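Local coordinates for fiber protein 2 (Fowl adenovirus 1, PDB 2VTW) that forms the head of the trimeric short fibre spike on the viral capsid and probably helps attach the virion to a host receptor, at residues A[25-30]-A[64-69]. Numbering follows the deposited sequence.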
loop_
_atom_site.group_PDB
_atom_site.type_symbol
_atom_site.label_atom_id
_atom_site.label_comp_id
_atom_site.label_asym_id
_atom_site.label_seq_id
_atom_site.Cartn_x
_atom_site.Cartn_y
_atom_site.Cartn_z
ATOM N N SER A 25 0.964 27.602 2.630
ATOM C CA SER A 25 0.824 29.077 2.714
ATOM C C SER A 25 1.075 29.779 1.373
ATOM O O SER A 25 1.183 31.003 1.322
ATOM C CB SER A 25 1.739 29.640 3.806
ATOM O OG SER A 25 1.132 29.437 5.070
ATOM N N ASN A 26 1.145 28.980 0.310
ATOM C CA ASN A 26 1.278 29.431 -1.080
ATOM C C ASN A 26 2.661 29.935 -1.464
ATOM O O ASN A 26 2.828 30.620 -2.476
ATOM C CB ASN A 26 0.167 30.416 -1.451
ATOM C CG ASN A 26 -1.152 29.708 -1.704
ATOM O OD1 ASN A 26 -1.272 28.939 -2.660
ATOM N ND2 ASN A 26 -2.136 29.941 -0.841
ATOM N N ASN A 27 3.668 29.538 -0.697
ATOM C CA ASN A 27 5.050 29.874 -1.031
ATOM C C ASN A 27 5.661 28.706 -1.766
ATOM O O ASN A 27 5.672 27.596 -1.236
ATOM C CB ASN A 27 5.843 30.212 0.240
ATOM C CG ASN A 27 5.203 31.346 1.023
ATOM O OD1 ASN A 27 5.052 32.462 0.514
ATOM N ND2 ASN A 27 4.787 31.061 2.251
ATOM N N PRO A 28 6.111 28.924 -3.016
ATOM C CA PRO A 28 6.847 27.870 -3.697
ATOM C C PRO A 28 8.238 27.685 -3.143
ATOM O O PRO A 28 8.750 28.555 -2.438
ATOM C CB PRO A 28 6.942 28.365 -5.153
ATOM C CG PRO A 28 5.984 29.458 -5.266
ATOM C CD PRO A 28 5.893 30.077 -3.903
ATOM N N PHE A 29 8.844 26.559 -3.488
ATOM C CA PHE A 29 10.203 26.272 -3.102
ATOM C C PHE A 29 10.682 25.154 -3.986
ATOM O O PHE A 29 9.910 24.588 -4.748
ATOM C CB PHE A 29 10.307 25.903 -1.601
ATOM C CG PHE A 29 9.569 24.627 -1.217
ATOM C CD1 PHE A 29 10.242 23.404 -1.184
ATOM C CD2 PHE A 29 8.206 24.655 -0.891
ATOM C CE1 PHE A 29 9.583 22.221 -0.833
ATOM C CE2 PHE A 29 7.538 23.473 -0.542
ATOM C CZ PHE A 29 8.242 22.257 -0.501
ATOM N N ASN A 30 11.959 24.837 -3.882
ATOM C CA ASN A 30 12.550 23.836 -4.731
ATOM C C ASN A 30 13.049 22.602 -3.954
ATOM O O ASN A 30 13.615 22.719 -2.876
ATOM C CB ASN A 30 13.669 24.486 -5.528
ATOM C CG ASN A 30 13.157 25.632 -6.388
ATOM O OD1 ASN A 30 13.515 26.797 -6.171
ATOM N ND2 ASN A 30 12.257 25.311 -7.335
ATOM N N ALA A 64 4.368 34.564 10.822
ATOM C CA ALA A 64 3.807 33.370 11.453
ATOM C C ALA A 64 3.122 32.464 10.427
ATOM O O ALA A 64 3.450 31.287 10.317
ATOM C CB ALA A 64 2.826 33.758 12.554
ATOM N N VAL A 65 2.193 33.023 9.658
ATOM C CA VAL A 65 1.434 32.231 8.676
ATOM C C VAL A 65 2.331 31.503 7.659
ATOM O O VAL A 65 1.985 30.408 7.220
ATOM C CB VAL A 65 0.347 33.083 7.931
ATOM C CG1 VAL A 65 0.989 34.047 6.908
ATOM C CG2 VAL A 65 -0.693 32.163 7.262
ATOM N N ASN A 66 3.478 32.085 7.309
ATOM C CA ASN A 66 4.395 31.467 6.341
ATOM C C ASN A 66 5.357 30.431 6.932
ATOM O O ASN A 66 5.637 29.405 6.298
ATOM C CB ASN A 66 5.216 32.541 5.634
ATOM C CG ASN A 66 4.371 33.421 4.760
ATOM O OD1 ASN A 66 3.936 33.010 3.679
ATOM N ND2 ASN A 66 4.120 34.641 5.223
ATOM N N GLU A 67 5.869 30.728 8.128
ATOM C CA GLU A 67 6.858 29.884 8.813
ATOM C C GLU A 67 6.243 28.644 9.458
ATOM O O GLU A 67 6.928 27.646 9.660
ATOM C CB GLU A 67 7.565 30.680 9.917
ATOM C CG GLU A 67 8.368 31.885 9.453
ATOM C CD GLU A 67 8.713 32.847 10.603
ATOM O OE1 GLU A 67 8.775 32.403 11.781
ATOM O OE2 GLU A 67 8.909 34.055 10.327
ATOM N N ASN A 68 4.963 28.726 9.801
ATOM C CA ASN A 68 4.266 27.656 10.517
ATOM C C ASN A 68 3.495 26.679 9.617
ATOM O O ASN A 68 2.721 25.864 10.123
ATOM C CB ASN A 68 3.282 28.258 11.533
ATOM C CG ASN A 68 3.981 29.028 12.652
ATOM O OD1 ASN A 68 5.212 29.014 12.767
ATOM N ND2 ASN A 68 3.183 29.710 13.488
ATOM N N ALA A 69 3.696 26.776 8.302
ATOM C CA ALA A 69 3.058 25.873 7.344
ATOM C C ALA A 69 3.663 24.478 7.543
ATOM O O ALA A 69 4.880 24.351 7.638
ATOM C CB ALA A 69 3.270 26.367 5.913
HETATM O O HOH W 1 5.272 28.604 3.728
#
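Asn27 and Asn66 meet amide to amide, a compact example of how polar side chains tie a turn to a short helix at a protein surface. The two side chains cross at about a right angle, with their amide planes 48° apart. Asn27 ND2 gives one hydrogen to Asn66 OD1 over 2.6 Å; the N-H...O angle of 167° makes the bond nearly straight at the hydrogen, and it lies close to the amide plane of Asn27. The same nitrogen gives a second bond, 2.9 Å from Asn27 ND2 to a water, which in turn donates to Asn66 O. One amide group thus reaches both the side chain and the backbone of Asn66. Next to this pair, Ser25 OG donates to Val65 O at a short 2.5 Å, approaching from above the carbonyl plane. Its chi1 of -79° sets OG anti to the carbonyl carbon of Ser25, and the methyl of Ala69 packs against the hydroxyl, with Ala69 CB 3.8 Å from Ser25 OG. The contact joins the turn between strands 4-23 and 28-40 to helix 64-67, at the periphery of the head's beta-sheet framework. On the turn's side, Asn26 OD1 accepts from Tyr123 N. Every direct bond runs from a neutral side-chain donor in the turn to a carbonyl oxygen of the helix, which implies docking by directional hydrogen bonding, with little apolar burial and no ion pair between the segments.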